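Lipid binding hydrolase (Escherichia coli, PDB 2IF6) is probably a hydrolase, a member of the permuted papain-like C92 amidase family whose natural substrate is not established. Local coordinates at residues Thr7-Phe12 with Tyr70-Val75; Tyr31-Met36 with Val46-Gly51; Gly51-Thr56 with Arg93-Pro98; Met126-Gln131 with Ala171-Thr176. All coordinates share one frame; numbering follows the deposited sequence.

Contact 1 (Thr7-Phe12 with Tyr70-Val75)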
loop_
_atom_site.group_PDB
_atom_site.type_symbol
_atom_site.label_atom_id
_atom_site.label_comp_id
_atom_site.label_asym_id
_atom_site.label_seq_id
_atom_site.Cartn_x
_atom_site.Cartn_y
_atom_site.Cartn_z
ATOM N N THR A 7 1.154 -15.722 0.731
ATOM C CA THR A 7 0.046 -14.907 0.271
ATOM C C THR A 7 -0.506 -14.087 1.442
ATOM O O THR A 7 -0.735 -14.630 2.557
ATOM C CB THR A 7 -1.095 -15.783 -0.282
ATOM O OG1 THR A 7 -0.647 -16.444 -1.483
ATOM C CG2 THR A 7 -2.311 -14.899 -0.589
ATOM N N GLY A 8 -0.725 -12.802 1.198
ATOM C CA GLY A 8 -1.110 -11.900 2.260
ATOM C C GLY A 8 -0.001 -11.049 2.881
ATOM O O GLY A 8 -0.332 -10.047 3.509
ATOM N N ASP A 9 1.283 -11.432 2.750
ATOM C CA ASP A 9 2.379 -10.619 3.302
ATOM C C ASP A 9 2.300 -9.233 2.663
ATOM O O ASP A 9 2.062 -9.115 1.443
ATOM C CB ASP A 9 3.784 -11.212 3.008
ATOM C CG ASP A 9 4.041 -12.507 3.730
ATOM O OD1 ASP A 9 3.196 -12.935 4.595
ATOM O OD2 ASP A 9 5.093 -13.111 3.418
ATOM N N ILE A 10 2.431 -8.201 3.471
ATOM C CA ILE A 10 2.298 -6.844 2.943
ATOM C C ILE A 10 3.686 -6.271 2.847
ATOM O O ILE A 10 4.423 -6.280 3.829
ATOM C CB ILE A 10 1.390 -5.977 3.837
ATOM C CG1 ILE A 10 0.035 -6.698 4.049
ATOM C CG2 ILE A 10 1.186 -4.586 3.190
ATOM C CD1 ILE A 10 -0.886 -6.059 5.151
ATOM N N ILE A 11 4.035 -5.755 1.672
ATOM C CA ILE A 11 5.401 -5.344 1.414
ATOM C C ILE A 11 5.442 -3.834 1.131
ATOM O O ILE A 11 4.523 -3.314 0.499
ATOM C CB ILE A 11 6.020 -6.202 0.258
ATOM C CG1 ILE A 11 7.526 -5.908 0.096
ATOM C CG2 ILE A 11 5.222 -6.063 -1.031
ATOM C CD1 ILE A 11 8.306 -6.945 -0.667
ATOM N N PHE A 12 6.506 -3.154 1.577
ATOM C CA PHE A 12 6.567 -1.683 1.524
ATOM C C PHE A 12 7.913 -1.303 0.901
ATOM O O PHE A 12 8.909 -2.023 1.075
ATOM C CB PHE A 12 6.470 -1.098 2.945
ATOM C CG PHE A 12 5.194 -1.464 3.689
ATOM C CD1 PHE A 12 4.163 -0.559 3.774
ATOM C CD2 PHE A 12 5.045 -2.710 4.319
ATOM C CE1 PHE A 12 2.974 -0.890 4.435
ATOM C CE2 PHE A 12 3.813 -3.029 5.007
ATOM C CZ PHE A 12 2.848 -2.107 5.070
ATOM N N TYR A 70 13.221 -2.781 1.121
ATOM C CA TYR A 70 11.852 -3.228 1.355
ATOM C C TYR A 70 11.748 -3.794 2.766
ATOM O O TYR A 70 12.758 -4.189 3.389
ATOM C CB TYR A 70 11.379 -4.263 0.283
ATOM C CG TYR A 70 12.040 -5.628 0.384
ATOM C CD1 TYR A 70 11.470 -6.653 1.150
ATOM C CD2 TYR A 70 13.253 -5.890 -0.280
ATOM C CE1 TYR A 70 12.089 -7.896 1.255
ATOM C CE2 TYR A 70 13.883 -7.134 -0.201
ATOM C CZ TYR A 70 13.301 -8.131 0.578
ATOM O OH TYR A 70 13.928 -9.358 0.663
ATOM N N VAL A 71 10.520 -3.832 3.256
ATOM C CA VAL A 71 10.214 -4.477 4.540
ATOM C C VAL A 71 8.890 -5.168 4.333
ATOM O O VAL A 71 8.042 -4.686 3.544
ATOM C CB VAL A 71 10.130 -3.461 5.704
ATOM C CG1 VAL A 71 9.139 -2.360 5.403
ATOM C CG2 VAL A 71 9.760 -4.167 7.034
ATOM N N VAL A 72 8.711 -6.307 5.004
ATOM C CA VAL A 72 7.518 -7.120 4.826
ATOM C C VAL A 72 6.828 -7.312 6.161
ATOM O O VAL A 72 7.479 -7.688 7.128
ATOM C CB VAL A 72 7.879 -8.515 4.249
ATOM C CG1 VAL A 72 6.617 -9.322 4.061
ATOM C CG2 VAL A 72 8.616 -8.368 2.881
ATOM N N ARG A 73 5.513 -7.083 6.208
ATOM C CA ARG A 73 4.736 -7.347 7.419
ATOM C C ARG A 73 3.796 -8.531 7.182
ATOM O O ARG A 73 3.334 -8.761 6.058
ATOM C CB ARG A 73 3.919 -6.118 7.803
ATOM C CG ARG A 73 4.791 -4.885 8.045
ATOM C CD ARG A 73 5.326 -4.877 9.467
ATOM N NE ARG A 73 4.461 -4.164 10.392
ATOM C CZ ARG A 73 4.765 -3.974 11.672
ATOM N NH1 ARG A 73 5.917 -4.445 12.167
ATOM N NH2 ARG A 73 3.913 -3.327 12.462
ATOM N N ARG A 74 3.523 -9.285 8.230
ATOM C CA ARG A 74 2.589 -10.414 8.132
ATOM C C ARG A 74 1.717 -10.483 9.360
ATOM O O ARG A 74 2.154 -10.124 10.459
ATOM C CB ARG A 74 3.405 -11.731 8.006
ATOM C CG ARG A 74 2.538 -13.020 8.127
ATOM C CD ARG A 74 3.384 -14.307 8.014
ATOM N NE ARG A 74 4.187 -14.307 6.785
ATOM C CZ ARG A 74 5.245 -15.083 6.576
ATOM N NH1 ARG A 74 5.606 -15.970 7.522
ATOM N NH2 ARG A 74 5.905 -15.009 5.413
ATOM N N VAL A 75 0.494 -11.010 9.220
ATOM C CA VAL A 75 -0.313 -11.141 10.412
ATOM C C VAL A 75 0.423 -12.052 11.393
ATOM O O VAL A 75 0.895 -13.113 11.008
ATOM C CB VAL A 75 -1.727 -11.679 10.078
ATOM C CG1 VAL A 75 -2.451 -12.087 11.370
ATOM C CG2 VAL A 75 -2.508 -10.602 9.261
#
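Asp9 and Arg74 run alongside each other in a common direction, joined by a two-pronged salt bridge. Arg74 grips side-on, NE to Asp9 OD1 at 2.8 Å and NH2 to Asp9 OD2 at 2.9 Å. Both oxygens are met on their syn sides, and the carboxylate and guanidinium planes are only 22° apart. Asp9 OD2 is also hydrogen-bonded by Trp3 NE1 and Gln6 N, so that oxygen has three donors.

The next side chains fall on two faces. On one, Ile11 CD1 reaches Tyr70 CD1 at 3.7 Å and Val72 CG2 at 3.8 Å. On the other, Phe12 CE2 meets Arg73 CG at 3.7 Å, while Phe12 CB rests on Val71 CG1. Separately, Val72 CG1 touches Asp9 CB. Arg73 bends at chi2 and chi3, and its guanidinium finds partners elsewhere, including Phe169 O and Thr176 OG1.

Ile10 and Arg73 form a hydrogen-bonded pair (Arg73 N to Ile10 O 2.7 Å), as do Phe12 and Val71, where Val71 N to Phe12 O is longer at 3.3 Å. With strand axes at 158°, this is the antiparallel pairing of neighbouring strands in the antiparallel sheet of this permuted papain-like domain.

Contact 2 (Tyr31-Met36 with Val46-Gly51)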
loop_
_atom_site.group_PDB
_atom_site.type_symbol
_atom_site.label_atom_id
_atom_site.label_comp_id
_atom_site.label_asym_id
_atom_site.label_seq_id
_atom_site.Cartn_x
_atom_site.Cartn_y
_atom_site.Cartn_z
ATOM N N TYR A 31 7.715 4.956 3.884
ATOM C CA TYR A 31 7.065 4.081 2.903
ATOM C C TYR A 31 6.199 4.913 1.990
ATOM O O TYR A 31 5.323 5.652 2.460
ATOM C CB TYR A 31 6.181 3.006 3.586
ATOM C CG TYR A 31 6.913 2.367 4.720
ATOM C CD1 TYR A 31 8.212 1.925 4.542
ATOM C CD2 TYR A 31 6.339 2.272 5.998
ATOM C CE1 TYR A 31 8.949 1.390 5.591
ATOM C CE2 TYR A 31 7.072 1.734 7.044
ATOM C CZ TYR A 31 8.375 1.302 6.808
ATOM O OH TYR A 31 9.118 0.758 7.798
ATOM N N SER A 32 6.414 4.778 0.697
ATOM C CA SER A 32 5.575 5.491 -0.236
ATOM C C SER A 32 4.905 4.599 -1.280
ATOM O O SER A 32 4.216 5.112 -2.192
ATOM C CB SER A 32 6.379 6.647 -0.863
ATOM O OG SER A 32 7.491 6.145 -1.575
ATOM N N HIS A 33 5.099 3.276 -1.166
ATOM C CA HIS A 33 4.343 2.329 -1.990
ATOM C C HIS A 33 4.178 1.020 -1.239
ATOM O O HIS A 33 5.027 0.684 -0.424
ATOM C CB HIS A 33 5.048 2.073 -3.321
ATOM C CG HIS A 33 4.231 1.273 -4.294
ATOM N ND1 HIS A 33 2.904 1.556 -4.564
ATOM C CD2 HIS A 33 4.555 0.197 -5.057
ATOM C CE1 HIS A 33 2.452 0.690 -5.464
ATOM N NE2 HIS A 33 3.429 -0.151 -5.769
ATOM N N THR A 34 3.071 0.317 -1.471
ATOM C CA THR A 34 2.822 -0.969 -0.790
ATOM C C THR A 34 2.109 -1.921 -1.758
ATOM O O THR A 34 1.486 -1.479 -2.739
ATOM C CB THR A 34 2.037 -0.754 0.541
ATOM O OG1 THR A 34 1.953 -1.970 1.294
ATOM C CG2 THR A 34 0.652 -0.258 0.275
ATOM N N GLY A 35 2.268 -3.216 -1.535
ATOM C CA GLY A 35 1.477 -4.214 -2.264
ATOM C C GLY A 35 1.340 -5.437 -1.374
ATOM O O GLY A 35 1.877 -5.455 -0.236
ATOM N N MET A 36 0.631 -6.447 -1.868
ATOM C CA MET A 36 0.383 -7.655 -1.064
ATOM C C MET A 36 0.853 -8.842 -1.859
ATOM O O MET A 36 0.554 -8.952 -3.076
ATOM C CB MET A 36 -1.114 -7.796 -0.733
ATOM C CG MET A 36 -1.570 -9.075 0.124
ATOM S SD MET A 36 -3.381 -9.208 0.168
ATOM C CE MET A 36 -3.728 -10.040 -1.426
ATOM N N VAL A 46 3.592 -9.697 -6.509
ATOM C CA VAL A 46 3.095 -8.605 -5.690
ATOM C C VAL A 46 1.846 -8.015 -6.377
ATOM O O VAL A 46 1.923 -7.465 -7.502
ATOM C CB VAL A 46 4.187 -7.503 -5.427
ATOM C CG1 VAL A 46 3.589 -6.327 -4.615
ATOM C CG2 VAL A 46 5.408 -8.107 -4.721
ATOM N N PHE A 47 0.699 -8.147 -5.700
ATOM C CA PHE A 47 -0.562 -7.529 -6.121
ATOM C C PHE A 47 -0.498 -6.067 -5.698
ATOM O O PHE A 47 -0.346 -5.787 -4.496
ATOM C CB PHE A 47 -1.697 -8.224 -5.341
ATOM C CG PHE A 47 -3.046 -7.570 -5.462
ATOM C CD1 PHE A 47 -3.862 -7.834 -6.570
ATOM C CD2 PHE A 47 -3.537 -6.734 -4.438
ATOM C CE1 PHE A 47 -5.151 -7.284 -6.693
ATOM C CE2 PHE A 47 -4.844 -6.150 -4.559
ATOM C CZ PHE A 47 -5.644 -6.438 -5.693
ATOM N N GLU A 48 -0.588 -5.141 -6.663
ATOM C CA GLU A 48 -0.414 -3.712 -6.348
ATOM C C GLU A 48 -1.264 -2.822 -7.241
ATOM O O GLU A 48 -1.540 -3.188 -8.379
ATOM C CB GLU A 48 1.054 -3.318 -6.522
ATOM C CG GLU A 48 1.587 -3.699 -7.933
ATOM C CD GLU A 48 2.946 -3.111 -8.234
ATOM O OE1 GLU A 48 3.410 -2.218 -7.491
ATOM O OE2 GLU A 48 3.551 -3.511 -9.249
ATOM N N ALA A 49 -1.675 -1.673 -6.715
ATOM C CA ALA A 49 -2.435 -0.682 -7.493
ATOM C C ALA A 49 -1.424 0.309 -8.023
ATOM O O ALA A 49 -0.951 1.161 -7.283
ATOM C CB ALA A 49 -3.459 0.002 -6.622
ATOM N N VAL A 50 -1.051 0.158 -9.287
ATOM C CA VAL A 50 -0.171 1.131 -9.963
ATOM C C VAL A 50 -0.735 1.647 -11.297
ATOM O O VAL A 50 -0.002 2.173 -12.109
ATOM C CB VAL A 50 1.232 0.566 -10.208
ATOM C CG1 VAL A 50 1.968 0.379 -8.889
ATOM C CG2 VAL A 50 1.179 -0.751 -11.021
ATOM N N GLY A 51 -2.025 1.484 -11.526
ATOM C CA GLY A 51 -2.628 1.903 -12.799
ATOM C C GLY A 51 -2.147 0.997 -13.917
ATOM O O GLY A 51 -1.227 1.358 -14.667
HETATM O O HOH W 1 -0.877 -1.701 -3.941
#
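Met36 and Phe47 form an antiparallel hydrogen-bonded pair, Met36 N to Phe47 O 2.9 Å and Phe47 N to Met36 O 2.7 Å, while the strands diverge toward His33. There a water takes over, donating to Thr34 O and accepting from Ala49 N at 2.9 Å.

His33 and Glu48 cross at about a right angle. His33 NE2 donates to Glu48 OE1 at 2.7 Å, with 174° at the hydrogen; OE1 lies in the ring plane and is met nearly along its C-O axis, although ring and carboxylate planes are 44° apart. His33 CG is anti to the backbone N, whereas Glu48 CG sits between N and carbonyl carbon (chi1 54°), its chain extended beyond. Val50 CG1 touches His33 CE1 at 3.5 Å. Gly35 CA packs against Val46 CG1 and Phe47 O, a close approach of the backbones made at a glycine.

Thr56 OG1 bonds to Glu48 OE2; with OE1 held by His33 and OE2 by Thr56, the carboxylate's rotation is restricted. The Trp61 ring meets that of His33. The straight NE2 bond orients the imidazole, and with Cys112 against His33 the geometry is consistent with a Cys-His-Glu triad, a variant of the Cys-His-based site of papain-like enzymes, though this is inferred.

Contact 3 (Gly51-Thr56 with Arg93-Pro98)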
loop_
_atom_site.group_PDB
_atom_site.type_symbol
_atom_site.label_atom_id
_atom_site.label_comp_id
_atom_site.label_asym_id
_atom_site.label_seq_id
_atom_site.Cartn_x
_atom_site.Cartn_y
_atom_site.Cartn_z
ATOM N N GLY A 51 -2.025 1.484 -11.526
ATOM C CA GLY A 51 -2.628 1.903 -12.799
ATOM C C GLY A 51 -2.147 0.997 -13.917
ATOM O O GLY A 51 -1.227 1.358 -14.667
ATOM N N PRO A 52 -2.737 -0.204 -14.016
ATOM C CA PRO A 52 -3.882 -0.613 -13.229
ATOM C C PRO A 52 -3.491 -1.457 -11.986
ATOM O O PRO A 52 -2.309 -1.645 -11.715
ATOM C CB PRO A 52 -4.610 -1.525 -14.198
ATOM C CG PRO A 52 -3.460 -2.270 -14.871
ATOM C CD PRO A 52 -2.297 -1.289 -14.928
ATOM N N VAL A 53 -4.488 -1.965 -11.270
ATOM C CA VAL A 53 -4.231 -2.990 -10.251
ATOM C C VAL A 53 -3.820 -4.249 -11.010
ATOM O O VAL A 53 -4.454 -4.644 -12.010
ATOM C CB VAL A 53 -5.462 -3.264 -9.364
ATOM C CG1 VAL A 53 -5.168 -4.434 -8.386
ATOM C CG2 VAL A 53 -5.947 -1.946 -8.605
ATOM N N LYS A 54 -2.751 -4.882 -10.550
ATOM C CA LYS A 54 -2.084 -5.937 -11.322
ATOM C C LYS A 54 -1.171 -6.770 -10.426
ATOM O O LYS A 54 -0.853 -6.377 -9.285
ATOM C CB LYS A 54 -1.211 -5.307 -12.419
ATOM C CG LYS A 54 0.057 -4.629 -11.834
ATOM C CD LYS A 54 0.845 -3.821 -12.855
ATOM C CE LYS A 54 1.834 -4.707 -13.593
ATOM N NZ LYS A 54 2.488 -3.963 -14.734
ATOM N N TYR A 55 -0.734 -7.897 -10.962
ATOM C CA TYR A 55 0.335 -8.711 -10.363
ATOM C C TYR A 55 1.686 -8.439 -11.018
ATOM O O TYR A 55 1.798 -8.392 -12.250
ATOM C CB TYR A 55 0.065 -10.191 -10.577
ATOM C CG TYR A 55 -1.272 -10.706 -10.124
ATOM C CD1 TYR A 55 -1.589 -10.802 -8.764
ATOM C CD2 TYR A 55 -2.202 -11.161 -11.060
ATOM C CE1 TYR A 55 -2.802 -11.333 -8.354
ATOM C CE2 TYR A 55 -3.411 -11.668 -10.676
ATOM C CZ TYR A 55 -3.711 -11.762 -9.326
ATOM O OH TYR A 55 -4.930 -12.264 -8.984
ATOM N N THR A 56 2.714 -8.310 -10.194
ATOM C CA THR A 56 4.069 -8.080 -10.645
ATOM C C THR A 56 5.002 -9.110 -10.017
ATOM O O THR A 56 4.927 -9.322 -8.815
ATOM C CB THR A 56 4.542 -6.683 -10.154
ATOM O OG1 THR A 56 3.664 -5.691 -10.687
ATOM C CG2 THR A 56 5.947 -6.396 -10.592
ATOM N N ARG A 93 -11.075 -9.287 -7.642
ATOM C CA ARG A 93 -12.183 -8.369 -7.921
ATOM C C ARG A 93 -11.717 -6.949 -8.248
ATOM O O ARG A 93 -12.475 -6.177 -8.804
ATOM C CB ARG A 93 -13.171 -8.336 -6.744
ATOM C CG ARG A 93 -13.676 -9.727 -6.292
ATOM C CD ARG A 93 -14.514 -9.659 -5.008
ATOM N NE ARG A 93 -15.553 -8.630 -5.063
ATOM C CZ ARG A 93 -15.859 -7.827 -4.039
ATOM N NH1 ARG A 93 -15.208 -7.933 -2.874
ATOM N NH2 ARG A 93 -16.813 -6.905 -4.175
ATOM N N TYR A 94 -10.468 -6.613 -7.915
ATOM C CA TYR A 94 -9.932 -5.252 -8.115
ATOM C C TYR A 94 -8.975 -5.159 -9.313
ATOM O O TYR A 94 -8.545 -4.058 -9.685
ATOM C CB TYR A 94 -9.200 -4.781 -6.837
ATOM C CG TYR A 94 -10.113 -4.698 -5.627
ATOM C CD1 TYR A 94 -10.743 -3.508 -5.289
ATOM C CD2 TYR A 94 -10.348 -5.816 -4.833
ATOM C CE1 TYR A 94 -11.594 -3.436 -4.166
ATOM C CE2 TYR A 94 -11.215 -5.768 -3.740
ATOM C CZ TYR A 94 -11.827 -4.581 -3.410
ATOM O OH TYR A 94 -12.671 -4.536 -2.319
ATOM N N LEU A 95 -8.636 -6.302 -9.919
ATOM C CA LEU A 95 -7.685 -6.300 -11.012
ATOM C C LEU A 95 -8.188 -5.435 -12.156
ATOM O O LEU A 95 -9.394 -5.432 -12.470
ATOM C CB LEU A 95 -7.428 -7.722 -11.537
ATOM C CG LEU A 95 -6.633 -8.628 -10.613
ATOM C CD1 LEU A 95 -6.764 -10.085 -11.008
ATOM C CD2 LEU A 95 -5.108 -8.203 -10.554
ATOM N N GLY A 96 -7.277 -4.687 -12.760
ATOM C CA GLY A 96 -7.631 -3.818 -13.875
ATOM C C GLY A 96 -8.173 -2.447 -13.526
ATOM O O GLY A 96 -8.365 -1.638 -14.422
ATOM N N LYS A 97 -8.435 -2.167 -12.254
ATOM C CA LYS A 97 -8.897 -0.823 -11.837
ATOM C C LYS A 97 -7.771 0.200 -12.058
ATOM O O LYS A 97 -6.609 -0.074 -11.713
ATOM C CB LYS A 97 -9.315 -0.812 -10.368
ATOM C CG LYS A 97 -10.666 -1.536 -10.064
ATOM C CD LYS A 97 -11.846 -0.658 -10.427
ATOM C CE LYS A 97 -13.210 -1.405 -10.292
ATOM N NZ LYS A 97 -13.468 -1.657 -8.855
ATOM N N PRO A 98 -8.086 1.374 -12.639
ATOM C CA PRO A 98 -7.004 2.344 -12.878
ATOM C C PRO A 98 -6.469 3.038 -11.607
ATOM O O PRO A 98 -7.082 2.950 -10.552
ATOM C CB PRO A 98 -7.644 3.392 -13.807
ATOM C CG PRO A 98 -9.043 2.976 -14.021
ATOM C CD PRO A 98 -9.394 1.851 -13.118
HETATM O O HOH W 2 -4.549 1.124 -9.755
#
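Gly51 CA lies 4.2 Å from Pro98 C, and a water bridges Gly51 N and Lys97 O. The backbone of Gly51 has a positive phi, which favours glycine, and the peptide that follows is cis.

Pro52, beyond that cis bond, lays its CA against Lys97 O at 3.2 Å and its CB against Gly96 C.

Val53 carries the centre of the contact. Its N donates to Lys97 O at 2.9 Å, so that oxygen receives two donors, the water and Val53 N. Val53 O accepts from Gly96 N, also at 2.9 Å, with the donor tilted 25° from the carbonyl plane. The CB of Val53 points toward the turn and sits 3.2 Å from Tyr94 O, the same oxygen that receives Lys97 N within the type II turn of Tyr94-Lys97. Val53 CG1, anti to its own backbone N (chi1 175°), faces Tyr94 CB and Leu95 CD2, while Val53 CG2 meets Lys97 CB. Phe47 also touches Val53 from the neighbouring strand.

The CB of Lys54 points away, and its CA is approached by Leu95 CD2. Tyr55 then crosses Leu95 at about a right angle. Leu95 CD2 stands over one face of the ring, offset toward the rim, 4.1 Å from the centroid and 19° off the normal, a CH-pi contact, and Leu95 CD1 comes 3.5 Å from Tyr55 OH. Arg40 makes a cation-pi contact with the same tyrosine.

Val53 N and O are thus both satisfied by the turn, which covers this part of the outer edge of strand 53-57, while apolar contacts of Val53 and Tyr55 flank the two bonds.

Contact 4 (Met126-Gln131 with Ala171-Thr176)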
loop_
_atom_site.group_PDB
_atom_site.type_symbol
_atom_site.label_atom_id
_atom_site.label_comp_id
_atom_site.label_asym_id
_atom_site.label_seq_id
_atom_site.Cartn_x
_atom_site.Cartn_y
_atom_site.Cartn_z
ATOM N N MET A 126 -10.838 -7.960 8.484
ATOM C CA MET A 126 -9.811 -7.318 9.302
ATOM C C MET A 126 -9.618 -5.886 8.814
ATOM O O MET A 126 -9.549 -5.649 7.609
ATOM C CB MET A 126 -8.456 -8.049 9.192
ATOM C CG MET A 126 -8.432 -9.515 9.649
ATOM S SD MET A 126 -6.790 -10.314 9.503
ATOM C CE MET A 126 -5.690 -8.968 9.843
ATOM N N ARG A 127 -9.514 -4.947 9.752
ATOM C CA ARG A 127 -9.129 -3.577 9.445
ATOM C C ARG A 127 -7.637 -3.437 9.738
ATOM O O ARG A 127 -7.203 -3.379 10.903
ATOM C CB ARG A 127 -9.960 -2.589 10.267
ATOM C CG ARG A 127 -11.483 -2.636 9.949
ATOM C CD ARG A 127 -12.297 -1.739 10.908
ATOM N NE ARG A 127 -11.893 -0.330 10.831
ATOM C CZ ARG A 127 -12.496 0.594 10.079
ATOM N NH1 ARG A 127 -13.561 0.284 9.342
ATOM N NH2 ARG A 127 -12.033 1.847 10.073
ATOM N N VAL A 128 -6.844 -3.442 8.678
ATOM C CA VAL A 128 -5.395 -3.442 8.808
ATOM C C VAL A 128 -4.895 -2.014 8.622
ATOM O O VAL A 128 -4.347 -1.668 7.585
ATOM C CB VAL A 128 -4.724 -4.433 7.816
ATOM C CG1 VAL A 128 -3.210 -4.481 8.022
ATOM C CG2 VAL A 128 -5.272 -5.877 8.050
ATOM N N GLY A 129 -5.099 -1.190 9.644
ATOM C CA GLY A 129 -4.754 0.220 9.551
ATOM C C GLY A 129 -5.880 1.181 9.844
ATOM O O GLY A 129 -7.065 0.925 9.521
ATOM N N GLU A 130 -5.506 2.296 10.475
ATOM C CA GLU A 130 -6.457 3.315 10.874
ATOM C C GLU A 130 -6.712 4.230 9.663
ATOM O O GLU A 130 -5.795 4.536 8.885
ATOM C CB GLU A 130 -5.925 4.122 12.066
ATOM C CG GLU A 130 -5.689 3.304 13.364
ATOM C CD GLU A 130 -6.947 2.549 13.835
ATOM O OE1 GLU A 130 -7.937 3.191 14.270
ATOM O OE2 GLU A 130 -6.948 1.303 13.743
ATOM N N GLN A 131 -7.964 4.623 9.489
ATOM C CA GLN A 131 -8.321 5.591 8.466
ATOM C C GLN A 131 -8.310 6.951 9.126
ATOM O O GLN A 131 -8.630 7.065 10.317
ATOM C CB GLN A 131 -9.737 5.341 7.966
ATOM C CG GLN A 131 -9.999 4.032 7.244
ATOM C CD GLN A 131 -11.487 3.819 6.925
ATOM O OE1 GLN A 131 -12.359 4.562 7.390
ATOM N NE2 GLN A 131 -11.779 2.808 6.123
ATOM N N ALA A 171 -0.578 -1.263 11.609
ATOM C CA ALA A 171 -1.736 -2.058 12.017
ATOM C C ALA A 171 -1.346 -3.026 13.163
ATOM O O ALA A 171 -0.237 -3.586 13.146
ATOM C CB ALA A 171 -2.289 -2.805 10.837
ATOM N N PRO A 172 -2.228 -3.188 14.168
ATOM C CA PRO A 172 -1.867 -3.979 15.353
ATOM C C PRO A 172 -1.631 -5.473 15.110
ATOM O O PRO A 172 -0.856 -6.104 15.839
ATOM C CB PRO A 172 -3.035 -3.768 16.317
ATOM C CG PRO A 172 -4.147 -3.329 15.502
ATOM C CD PRO A 172 -3.577 -2.594 14.296
ATOM N N GLN A 173 -2.264 -6.002 14.067
ATOM C CA GLN A 173 -2.171 -7.444 13.756
ATOM C C GLN A 173 -0.777 -7.870 13.275
ATOM O O GLN A 173 -0.454 -9.072 13.318
ATOM C CB GLN A 173 -3.263 -7.854 12.747
ATOM C CG GLN A 173 -4.671 -7.438 13.153
ATOM C CD GLN A 173 -5.099 -6.088 12.562
ATOM O OE1 GLN A 173 -4.279 -5.177 12.399
ATOM N NE2 GLN A 173 -6.390 -5.953 12.264
ATOM N N LEU A 174 0.068 -6.903 12.899
ATOM C CA LEU A 174 1.190 -7.197 12.030
ATOM C C LEU A 174 2.489 -7.360 12.765
ATOM O O LEU A 174 2.688 -6.733 13.792
ATOM C CB LEU A 174 1.306 -6.130 10.925
ATOM C CG LEU A 174 0.169 -5.917 9.944
ATOM C CD1 LEU A 174 0.592 -4.889 8.901
ATOM C CD2 LEU A 174 -0.238 -7.221 9.318
ATOM N N THR A 175 3.348 -8.224 12.260
ATOM C CA THR A 175 4.700 -8.307 12.748
ATOM C C THR A 175 5.628 -8.257 11.535
ATOM O O THR A 175 5.204 -8.625 10.438
ATOM C CB THR A 175 4.909 -9.667 13.535
ATOM O OG1 THR A 175 6.175 -9.645 14.167
ATOM C CG2 THR A 175 4.867 -10.884 12.605
ATOM N N THR A 176 6.887 -7.887 11.717
ATOM C CA THR A 176 7.803 -7.857 10.583
ATOM C C THR A 176 8.451 -9.225 10.323
ATOM O O THR A 176 9.044 -9.810 11.233
ATOM C CB THR A 176 8.924 -6.855 10.820
ATOM O OG1 THR A 176 8.388 -5.555 11.051
ATOM C CG2 THR A 176 9.887 -6.854 9.655
#
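Gln173 reaches across to the loop 126-131, and its side chain can be followed atom by atom. CB, pointing toward the loop, lies 3.9 Å from Met126 CE. CG is anti to the carbonyl carbon and meets the same methyl at 3.8 Å. The chain then bends (chi2 94°), and CD remains near that methyl while also facing Arg127 O. At the tip, Gln173 OE1 lies 3.7 Å from Arg127 O, a distance and not a bond, whereas NE2 donates to Arg127 O at 3.0 Å. This bond is straight at the hydrogen (171°), and the acceptor lies close to the amide plane of Gln173. Seen from the acceptor, however, NE2 stands well above the carbonyl plane, 62° out of it. Met126 and Gln173 pass each other in opposite directions, and the thioether methyl lies against CB and CG of Gln173.

Next to this, Val128 CG1 presses on Ala171 CB at 3.4 Å, tighter than usual van der Waals contact, and reaches Leu174 CD1 at 3.9 Å. Val128 and Leu174 cross at about a right angle. Ala171 CB also approaches Gly129 N at 3.5 Å. Tyr120 of helix 112-124 touches Val128, while Arg73 and Val75 of strand 70-75 touch Leu174, consistent with a place between helix 112-124 and strand 70-75.

The contact thus joins the loop after helix 112-124 to Ala171-Leu174, a type I beta turn that leads into strand 174-180, the last strand of the papain-like sheet in this chain.

Overall arrangement
All four contacts reach one antiparallel sheet, whose strands run in the order 53-57, 43-49, 33-40, 10-13, 70-75, 174-180. Contacts 1 and 2 have centres about 11 Å apart and are stitched by Ile11 N to Gly35 O at 2.9 Å. Contact 4 continues from contact 1 on the other flank, through Arg74 N to Thr175 O at 2.9 Å. Contact 3 shares Gly51 with contact 2, and Val46 N to Thr56 O at 2.7 Å links them. Contacts 3 and 4 lie on opposite sides of the chain's centre, their own centres about 22 Å apart. Two members of the putative triad, His33 and Glu48, lie in contact 2, whose centre is about 5 Å from that of the chain; Cys112 comes from helix 112-124.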